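Local coordinates for CBS domain-containing predicted protein TM0935 (Thermotoga maritima, PDB 1O50) that is of unknown specific function but carries a tandem pair of CBS domains, modules that in other proteins bind adenosine-containing ligands such as AMP and ATP and regulate activity, at residues V18-L24 against D141-I147; M13-C19 against V108-L114. All coordinates share one frame; numbering follows the deposited sequence. Where two conformers were deposited one is given.

Interaction 1 (V18-L24 against D141-I147)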
ATOM      1  N   VAL A  18       0.366 -19.298  -2.980  1.00 36.53           N
ATOM      2  CA  VAL A  18       0.566 -18.073  -2.193  1.00 37.57           C
ATOM      3  C   VAL A  18      -0.748 -17.377  -1.768  1.00 37.75           C
ATOM      4  O   VAL A  18      -0.823 -16.796  -0.693  1.00 38.27           O
ATOM      5  CB  VAL A  18       1.445 -17.101  -3.011  1.00 37.95           C
ATOM      6  CG1 VAL A  18       1.620 -15.790  -2.333  1.00 39.97           C
ATOM      7  CG2 VAL A  18       2.814 -17.777  -3.299  1.00 38.61           C
ATOM      8  N   CYS A  19      -1.790 -17.511  -2.580  1.00 37.23           N
ATOM      9  CA  CYS A  19      -3.057 -16.788  -2.384  1.00 37.35           C
ATOM     10  C   CYS A  19      -3.930 -17.243  -1.196  1.00 36.70           C
ATOM     11  O   CYS A  19      -4.980 -16.653  -0.917  1.00 35.23           O
ATOM     12  CB  CYS A  19      -3.888 -16.841  -3.675  1.00 36.42           C
ATOM     13  SG  CYS A  19      -4.684 -18.401  -4.012  1.00 36.86           S
ATOM     14  N   LYS A  20      -3.494 -18.259  -0.479  1.00 37.74           N
ATOM     15  CA  LYS A  20      -4.200 -18.678   0.731  1.00 38.51           C
ATOM     16  C   LYS A  20      -3.315 -18.583   1.987  1.00 38.29           C
ATOM     17  O   LYS A  20      -3.702 -19.029   3.037  1.00 36.50           O
ATOM     18  CB  LYS A  20      -4.775 -20.067   0.546  1.00 39.74           C
ATOM     19  CG  LYS A  20      -6.258 -20.093   0.246  1.00 42.81           C
ATOM     20  CD  LYS A  20      -6.661 -21.481  -0.161  1.00 46.62           C
ATOM     21  CE  LYS A  20      -8.173 -21.759   0.012  1.00 49.25           C
ATOM     22  NZ  LYS A  20      -8.507 -22.531   1.264  1.00 51.04           N
ATOM     23  N   LEU A  21      -2.159 -17.933   1.877  1.00 38.40           N
ATOM     24  CA  LEU A  21      -1.207 -17.883   2.989  1.00 39.87           C
ATOM     25  C   LEU A  21      -1.694 -16.934   4.110  1.00 40.93           C
ATOM     26  O   LEU A  21      -1.330 -17.110   5.271  1.00 41.08           O
ATOM     27  CB  LEU A  21       0.192 -17.461   2.494  1.00 39.12           C
ATOM     28  CG  LEU A  21       0.879 -18.492   1.585  1.00 38.32           C
ATOM     29  CD1 LEU A  21       2.174 -17.935   1.041  1.00 38.82           C
ATOM     30  CD2 LEU A  21       1.119 -19.765   2.311  1.00 38.98           C
ATOM     31  N   ILE A  22      -2.502 -15.939   3.721  1.00 41.42           N
ATOM     32  CA  ILE A  22      -3.250 -15.044   4.613  1.00 41.06           C
ATOM     33  C   ILE A  22      -4.725 -15.115   4.171  1.00 41.35           C
ATOM     34  O   ILE A  22      -5.037 -15.215   2.968  1.00 40.04           O
ATOM     35  CB  ILE A  22      -2.714 -13.609   4.467  1.00 41.70           C
ATOM     36  CG1 ILE A  22      -1.203 -13.561   4.680  1.00 41.69           C
ATOM     37  CG2 ILE A  22      -3.373 -12.617   5.435  1.00 42.36           C
ATOM     38  CD1 ILE A  22      -0.624 -12.192   4.308  1.00 42.54           C
ATOM     39  N   SER A  23      -5.622 -15.086   5.145  1.00 41.59           N
ATOM     40  CA  SER A  23      -7.054 -15.017   4.885  1.00 42.98           C
ATOM     41  C   SER A  23      -7.451 -13.590   4.507  1.00 42.73           C
ATOM     42  O   SER A  23      -7.565 -12.720   5.382  1.00 43.33           O
ATOM     43  CB  SER A  23      -7.852 -15.435   6.112  1.00 43.65           C
ATOM     44  OG  SER A  23      -9.235 -15.404   5.802  1.00 47.19           O
ATOM     45  N   LEU A  24      -7.605 -13.360   3.206  1.00 41.88           N
ATOM     46  CA  LEU A  24      -8.033 -12.088   2.657  1.00 41.57           C
ATOM     47  C   LEU A  24      -9.429 -12.265   2.065  1.00 41.69           C
ATOM     48  O   LEU A  24      -9.728 -13.316   1.486  1.00 41.51           O
ATOM     49  CB  LEU A  24      -7.086 -11.637   1.554  1.00 41.60           C
ATOM     50  CG  LEU A  24      -5.589 -11.548   1.837  1.00 39.71           C
ATOM     51  CD1 LEU A  24      -4.826 -11.089   0.631  1.00 41.65           C
ATOM     52  CD2 LEU A  24      -5.407 -10.609   2.936  1.00 40.98           C
ATOM     53  N   ASP A 141      -7.909 -14.005  -3.946  1.00 37.84           N
ATOM     54  CA  ASP A 141      -7.236 -12.706  -3.816  1.00 37.81           C
ATOM     55  C   ASP A 141      -5.718 -12.893  -3.583  1.00 36.46           C
ATOM     56  O   ASP A 141      -5.275 -13.896  -3.030  1.00 36.05           O
ATOM     57  CB  ASP A 141      -7.894 -11.967  -2.624  1.00 38.06           C
ATOM     58  CG  ASP A 141      -7.745 -10.494  -2.674  1.00 38.03           C
ATOM     59  OD1 ASP A 141      -7.616  -9.920  -3.785  1.00 38.91           O
ATOM     60  OD2 ASP A 141      -7.697  -9.828  -1.613  1.00 41.91           O
ATOM     61  N   LEU A 142      -4.919 -11.916  -3.984  1.00 35.80           N
ATOM     62  CA  LEU A 142      -3.473 -11.974  -3.761  1.00 35.14           C
ATOM     63  C   LEU A 142      -2.961 -10.639  -3.330  1.00 34.98           C
ATOM     64  O   LEU A 142      -3.285  -9.692  -3.971  1.00 35.87           O
ATOM     65  CB  LEU A 142      -2.763 -12.365  -5.067  1.00 35.38           C
ATOM     66  CG  LEU A 142      -1.247 -12.556  -5.013  1.00 34.56           C
ATOM     67  CD1 LEU A 142      -0.834 -13.702  -4.116  1.00 36.54           C
ATOM     68  CD2 LEU A 142      -0.701 -12.780  -6.404  1.00 35.61           C
ATOM     69  N   ASN A 143      -2.152 -10.547  -2.277  1.00 35.08           N
ATOM     70  CA  ASN A 143      -1.483  -9.281  -1.958  1.00 34.52           C
ATOM     71  C   ASN A 143       0.002  -9.391  -1.811  1.00 33.88           C
ATOM     72  O   ASN A 143       0.568 -10.468  -1.783  1.00 33.40           O
ATOM     73  CB  ASN A 143      -2.145  -8.574  -0.741  1.00 35.59           C
ATOM     74  CG  ASN A 143      -1.834  -9.200   0.597  1.00 35.31           C
ATOM     75  OD1 ASN A 143      -1.053 -10.141   0.717  1.00 38.65           O
ATOM     76  ND2 ASN A 143      -2.431  -8.651   1.641  1.00 35.68           N
ATOM     77  N   SER A 144       0.661  -8.234  -1.779  1.00 35.15           N
ATOM     78  CA  SER A 144       2.101  -8.191  -1.637  1.00 35.69           C
ATOM     79  C   SER A 144       2.623  -8.909  -0.382  1.00 36.83           C
ATOM     80  O   SER A 144       3.694  -9.471  -0.384  1.00 35.66           O
ATOM     81  CB  SER A 144       2.573  -6.725  -1.654  1.00 36.49           C
ATOM     82  OG  SER A 144       1.997  -5.969  -0.604  1.00 37.74           O
ATOM     83  N   LEU A 145       1.841  -8.934   0.689  1.00 38.28           N
ATOM     84  CA  LEU A 145       2.316  -9.502   1.912  1.00 37.86           C
ATOM     85  C   LEU A 145       2.420 -11.023   1.775  1.00 37.96           C
ATOM     86  O   LEU A 145       3.314 -11.635   2.338  1.00 37.85           O
ATOM     87  CB  LEU A 145       1.389  -9.124   3.084  1.00 38.84           C
ATOM     88  CG  LEU A 145       0.984  -7.647   3.259  1.00 38.28           C
ATOM     89  CD1 LEU A 145       0.292  -7.486   4.612  1.00 36.55           C
ATOM     90  CD2 LEU A 145       2.136  -6.686   3.118  1.00 39.11           C
ATOM     91  N   GLU A 146       1.482 -11.625   1.049  1.00 37.53           N
ATOM     92  CA  GLU A 146       1.539 -13.053   0.765  1.00 37.05           C
ATOM     93  C   GLU A 146       2.789 -13.452  -0.018  1.00 37.08           C
ATOM     94  O   GLU A 146       3.380 -14.488   0.250  1.00 37.35           O
ATOM     95  CB  GLU A 146       0.282 -13.485   0.046  1.00 35.56           C
ATOM     96  CG  GLU A 146      -0.905 -13.438   0.986  1.00 35.17           C
ATOM     97  CD  GLU A 146      -2.200 -13.754   0.287  1.00 33.19           C
ATOM     98  OE1 GLU A 146      -2.368 -13.363  -0.875  1.00 30.63           O
ATOM     99  OE2 GLU A 146      -3.037 -14.408   0.916  1.00 34.34           O
ATOM    100  N   ILE A 147       3.163 -12.634  -0.990  1.00 37.13           N
ATOM    101  CA  ILE A 147       4.368 -12.849  -1.780  1.00 36.85           C
ATOM    102  C   ILE A 147       5.581 -12.742  -0.891  1.00 36.52           C
ATOM    103  O   ILE A 147       6.467 -13.584  -0.966  1.00 36.06           O
ATOM    104  CB  ILE A 147       4.433 -11.897  -2.983  1.00 36.78           C
ATOM    105  CG1 ILE A 147       3.283 -12.174  -3.947  1.00 36.73           C
ATOM    106  CG2 ILE A 147       5.736 -12.066  -3.778  1.00 37.15           C
ATOM    107  CD1 ILE A 147       3.304 -11.351  -5.180  1.00 37.58           C
TER
HETATM  108  O   HOH W   1      -7.547 -16.228  -2.249  1.00 34.52           O

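Interaction 2 (M13-C19 against V108-L114)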
ATOM      1  N   MET A  13       6.966 -21.558  -7.850  1.00 36.26           N
ATOM      2  CA  MET A  13       5.700 -21.270  -7.168  1.00 36.34           C
ATOM      3  C   MET A  13       4.662 -20.638  -8.104  1.00 36.42           C
ATOM      4  O   MET A  13       4.994 -19.911  -9.033  1.00 36.76           O
ATOM      5  CB  MET A  13       5.920 -20.320  -5.981  1.00 36.36           C
ATOM      6  CG  MET A  13       6.590 -20.963  -4.775  1.00 36.77           C
ATOM      7  SD  MET A  13       7.111 -19.812  -3.486  1.00 38.58           S
ATOM      8  CE  MET A  13       8.515 -19.129  -4.151  1.00 38.64           C
ATOM      9  N   LYS A  14       3.400 -20.929  -7.836  1.00 36.68           N
ATOM     10  CA  LYS A  14       2.293 -20.338  -8.565  1.00 36.75           C
ATOM     11  C   LYS A  14       1.353 -19.581  -7.638  1.00 36.22           C
ATOM     12  O   LYS A  14       1.447 -19.700  -6.401  1.00 35.79           O
ATOM     13  CB  LYS A  14       1.563 -21.427  -9.333  1.00 36.63           C
ATOM     14  CG  LYS A  14       2.361 -21.840 -10.566  1.00 38.66           C
ATOM     15  CD  LYS A  14       2.205 -23.316 -10.932  1.00 40.07           C
ATOM     16  CE  LYS A  14       0.907 -23.665 -11.602  1.00 41.15           C
ATOM     17  NZ  LYS A  14       1.050 -24.992 -12.278  1.00 40.42           N
ATOM     18  N   VAL A  15       0.432 -18.816  -8.227  1.00 35.08           N
ATOM     19  CA  VAL A  15      -0.466 -17.999  -7.417  1.00 34.71           C
ATOM     20  C   VAL A  15      -1.203 -18.898  -6.417  1.00 34.45           C
ATOM     21  O   VAL A  15      -1.362 -18.526  -5.247  1.00 33.29           O
ATOM     22  CB  VAL A  15      -1.433 -17.135  -8.300  1.00 35.05           C
ATOM     23  CG1 VAL A  15      -2.631 -16.629  -7.507  1.00 33.92           C
ATOM     24  CG2 VAL A  15      -0.671 -15.952  -8.888  1.00 34.41           C
ATOM     25  N   LYS A  16      -1.601 -20.083  -6.868  1.00 34.70           N
ATOM     26  CA  LYS A  16      -2.330 -21.034  -6.027  1.00 35.37           C
ATOM     27  C   LYS A  16      -1.591 -21.415  -4.722  1.00 35.35           C
ATOM     28  O   LYS A  16      -2.229 -21.783  -3.726  1.00 35.31           O
ATOM     29  CB  LYS A  16      -2.647 -22.291  -6.834  1.00 35.60           C
ATOM     30  CG  LYS A  16      -1.432 -23.133  -7.245  1.00 38.30           C
ATOM     31  CD  LYS A  16      -1.857 -24.431  -7.945  1.00 42.90           C
ATOM     32  CE  LYS A  16      -0.696 -25.435  -8.115  1.00 45.69           C
ATOM     33  NZ  LYS A  16      -0.134 -26.005  -6.806  1.00 48.71           N
ATOM     34  N   ASP A  17      -0.266 -21.349  -4.744  1.00 35.07           N
ATOM     35  CA  ASP A  17       0.563 -21.676  -3.573  1.00 35.81           C
ATOM     36  C   ASP A  17       0.654 -20.532  -2.550  1.00 35.94           C
ATOM     37  O   ASP A  17       1.019 -20.771  -1.404  1.00 35.96           O
ATOM     38  CB  ASP A  17       2.006 -22.052  -4.005  1.00 35.80           C
ATOM     39  CG  ASP A  17       2.048 -23.117  -5.097  1.00 35.26           C
ATOM     40  OD1 ASP A  17       1.337 -24.125  -4.998  1.00 35.96           O
ATOM     41  OD2 ASP A  17       2.774 -23.028  -6.108  1.00 34.55           O
ATOM     42  N   VAL A  18       0.366 -19.298  -2.980  1.00 36.53           N
ATOM     43  CA  VAL A  18       0.566 -18.073  -2.193  1.00 37.57           C
ATOM     44  C   VAL A  18      -0.748 -17.377  -1.768  1.00 37.75           C
ATOM     45  O   VAL A  18      -0.823 -16.796  -0.693  1.00 38.27           O
ATOM     46  CB  VAL A  18       1.445 -17.101  -3.011  1.00 37.95           C
ATOM     47  CG1 VAL A  18       1.620 -15.790  -2.333  1.00 39.97           C
ATOM     48  CG2 VAL A  18       2.814 -17.777  -3.299  1.00 38.61           C
ATOM     49  N   CYS A  19      -1.790 -17.511  -2.580  1.00 37.23           N
ATOM     50  CA  CYS A  19      -3.057 -16.788  -2.384  1.00 37.35           C
ATOM     51  C   CYS A  19      -3.930 -17.243  -1.196  1.00 36.70           C
ATOM     52  O   CYS A  19      -4.980 -16.653  -0.917  1.00 35.23           O
ATOM     53  CB  CYS A  19      -3.888 -16.841  -3.675  1.00 36.42           C
ATOM     54  SG  CYS A  19      -4.684 -18.401  -4.012  1.00 36.86           S
ATOM     55  N   VAL A 108      -4.717 -12.006 -11.926  1.00 36.46           N
ATOM     56  CA  VAL A 108      -3.974 -13.246 -12.100  1.00 36.46           C
ATOM     57  C   VAL A 108      -4.914 -14.469 -12.140  1.00 36.45           C
ATOM     58  O   VAL A 108      -6.095 -14.345 -11.916  1.00 36.27           O
ATOM     59  CB  VAL A 108      -2.853 -13.391 -11.044  1.00 35.65           C
ATOM     60  CG1 VAL A 108      -1.802 -12.283 -11.239  1.00 35.16           C
ATOM     61  CG2 VAL A 108      -3.373 -13.370  -9.618  1.00 36.26           C
ATOM     62  N   HIS A 109      -4.369 -15.633 -12.461  1.00 36.95           N
ATOM     63  CA  HIS A 109      -5.084 -16.903 -12.332  1.00 37.57           C
ATOM     64  C   HIS A 109      -4.352 -17.783 -11.332  1.00 36.72           C
ATOM     65  O   HIS A 109      -3.239 -17.505 -10.975  1.00 36.76           O
ATOM     66  CB  HIS A 109      -5.147 -17.640 -13.664  1.00 37.62           C
ATOM     67  CG  HIS A 109      -5.756 -16.849 -14.776  1.00 41.71           C
ATOM     68  ND1 HIS A 109      -7.106 -16.574 -14.843  1.00 45.89           N
ATOM     69  CD2 HIS A 109      -5.209 -16.311 -15.892  1.00 44.44           C
ATOM     70  CE1 HIS A 109      -7.364 -15.902 -15.950  1.00 45.27           C
ATOM     71  NE2 HIS A 109      -6.228 -15.715 -16.595  1.00 45.40           N
ATOM     72  N   MET A 110      -4.976 -18.880 -10.930  1.00 36.91           N
ATOM     73  CA  MET A 110      -4.378 -19.841  -9.988  1.00 36.81           C
ATOM     74  C   MET A 110      -3.033 -20.419 -10.473  1.00 36.52           C
ATOM     75  O   MET A 110      -2.103 -20.629  -9.675  1.00 36.81           O
ATOM     76  CB  MET A 110      -5.381 -20.972  -9.683  1.00 37.08           C
ATOM     77  CG  MET A 110      -6.532 -20.550  -8.773  1.00 37.19           C
ATOM     78  SD  MET A 110      -5.942 -20.002  -7.191  1.00 40.33           S
ATOM     79  CE  MET A 110      -7.432 -19.195  -6.470  1.00 42.41           C
ATOM     80  N   ASP A 111      -2.930 -20.642 -11.779  1.00 35.88           N
ATOM     81  CA  ASP A 111      -1.768 -21.293 -12.368  1.00 36.10           C
ATOM     82  C   ASP A 111      -0.710 -20.270 -12.788  1.00 35.82           C
ATOM     83  O   ASP A 111       0.358 -20.637 -13.241  1.00 36.03           O
ATOM     84  CB  ASP A 111      -2.201 -22.276 -13.482  0.65 36.49           C
ATOM     85  CG  ASP A 111      -2.963 -23.511 -12.919  0.65 38.07           C
ATOM     86  OD1 ASP A 111      -3.795 -24.127 -13.652  0.65 38.49           O
ATOM     87  OD2 ASP A 111      -2.795 -23.936 -11.744  0.65 39.90           O
ATOM     88  N   THR A 112      -0.983 -18.988 -12.581  1.00 35.07           N
ATOM     89  CA  THR A 112      -0.012 -17.941 -12.899  1.00 34.91           C
ATOM     90  C   THR A 112       1.256 -18.083 -12.057  1.00 35.10           C
ATOM     91  O   THR A 112       1.161 -18.235 -10.826  1.00 34.37           O
ATOM     92  CB  THR A 112      -0.641 -16.555 -12.633  1.00 34.92           C
ATOM     93  OG1 THR A 112      -1.797 -16.399 -13.461  1.00 34.61           O
ATOM     94  CG2 THR A 112       0.274 -15.434 -13.049  1.00 34.16           C
ATOM     95  N   PRO A 113       2.437 -18.036 -12.690  1.00 35.20           N
ATOM     96  CA  PRO A 113       3.707 -17.969 -11.957  1.00 35.21           C
ATOM     97  C   PRO A 113       3.738 -16.846 -10.933  1.00 35.76           C
ATOM     98  O   PRO A 113       3.376 -15.718 -11.265  1.00 35.51           O
ATOM     99  CB  PRO A 113       4.728 -17.696 -13.066  1.00 34.89           C
ATOM    100  CG  PRO A 113       4.165 -18.384 -14.214  1.00 34.55           C
ATOM    101  CD  PRO A 113       2.686 -18.093 -14.141  1.00 35.04           C
ATOM    102  N   LEU A 114       4.190 -17.139  -9.718  1.00 35.84           N
ATOM    103  CA  LEU A 114       4.370 -16.105  -8.719  1.00 36.80           C
ATOM    104  C   LEU A 114       5.191 -14.908  -9.253  1.00 36.76           C
ATOM    105  O   LEU A 114       4.873 -13.743  -8.977  1.00 35.50           O
ATOM    106  CB  LEU A 114       5.068 -16.655  -7.469  1.00 37.42           C
ATOM    107  CG  LEU A 114       5.114 -15.727  -6.265  1.00 39.09           C
ATOM    108  CD1 LEU A 114       3.681 -15.457  -5.778  1.00 41.61           C
ATOM    109  CD2 LEU A 114       5.938 -16.358  -5.130  1.00 39.06           C
TER

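Interaction 1 (V18-L24 against D141-I147)
Glu146 OE2 accepts from Ile22 N through its anti lone pair (3.2 Å, 151° at the hydrogen), so the loop after helix 15-18 grips the first turn of helix 144-153. Inside the turn the carboxylate is held a second time, by Asn143 N, which reaches OE1 from above the carboxylate plane; the reciprocal bond runs from Glu146 N to Asn143 OD1 (3.0 Å). OE2 also lies 3.0 Å from Ile22 O; with two acceptors so close, the carboxylate may be easier to protonate, although the helix N terminus should favour the anion. A water bridges the backbones, donating to Cys19 O and accepting from Asp141 N. The Ile22 side chain lies slantwise over that of Glu146, CD1 3.6 Å from Glu146 CG, and CD1 also meets Leu145 CB. Leu24 CD1 presses on the amide of Asn143, 3.5 Å from CG. With Val18 CG1 anti to the backbone N (chi1 176°), that methyl reaches Leu142 CD1 at 3.7 Å and touches Glu146 O. Replacing Glu146 by an alanine would probably leave Ile22 N and Asn143 N without their carboxylate partner and open a gap beside Ile22 and Leu24. Ile22 and Leu145 also pack on Leu43 and Pro46 of the second subunit, respectively. Asn143 and Glu146 form a capping box at the strand-to-helix junction of the second CBS domain, here extended to bind the N-terminal loop.

Interaction 2 (M13-C19 against V108-L114)
Val15 N donates to Thr112 O at 2.8 Å, lying close to the direction in which that carbonyl points (C=O...N angle 168°). Two more backbone bonds flank it: Leu114 N to Met13 O (3.0 Å), entering from above the carbonyl plane, and Lys16 N to Met110 O (2.9 Å), in the carbonyl plane on a lone pair. Between the Leu114-Met13 and Val15-Thr112 bonds, Lys14 and Pro113 form a single beta bridge. Val15 CB sits against His109 O, and its CG2 methyl meets Val108 CG2 at 3.8 Å, a pair that Val131 of strand 128-132 and Ala117 of helix 114-124 help enclose. Leu114, its CG anti to the backbone N (chi1 -171°), sends CD1 to Val18 CG2 at 3.5 Å, the two side chains crossing at about a right angle, while Leu114 and Met13 lie side by side, CD2 against Met13 CE. Cys19 SG lies 3.8 Å from both SD and CE of Met110. Lys14 curls over Asp111, CE 3.5 Å from Asp111 O. Met110 and Asp111 form the middle of a type I turn from His109 to Thr112. The arrangement belongs to the CBS-pair fold: the N-terminal helical turn docks on the loop leading into helix 114-124.

Overall arrangement
From the N terminus, residues 13-19 come first and meet 108-114 in interaction 2, closing a loop of 88 residues; 18-24 overlaps the end of that segment and runs on to meet 141-147 in interaction 1 across 116 residues. Segments therefore alternate along the chain and the two loops cross, sharing Val18 and Cys19. Both contacts lie on the same side of the chain's centre, their centres about 10 Å apart, and join through Ile147 on Leu114 and through Leu142 on Val15 and Val108. Together they pack the chain start, before strand 27-29, against elements of the second CBS range, consistent with a CBS-pair fold in which the two repeats are interlinked.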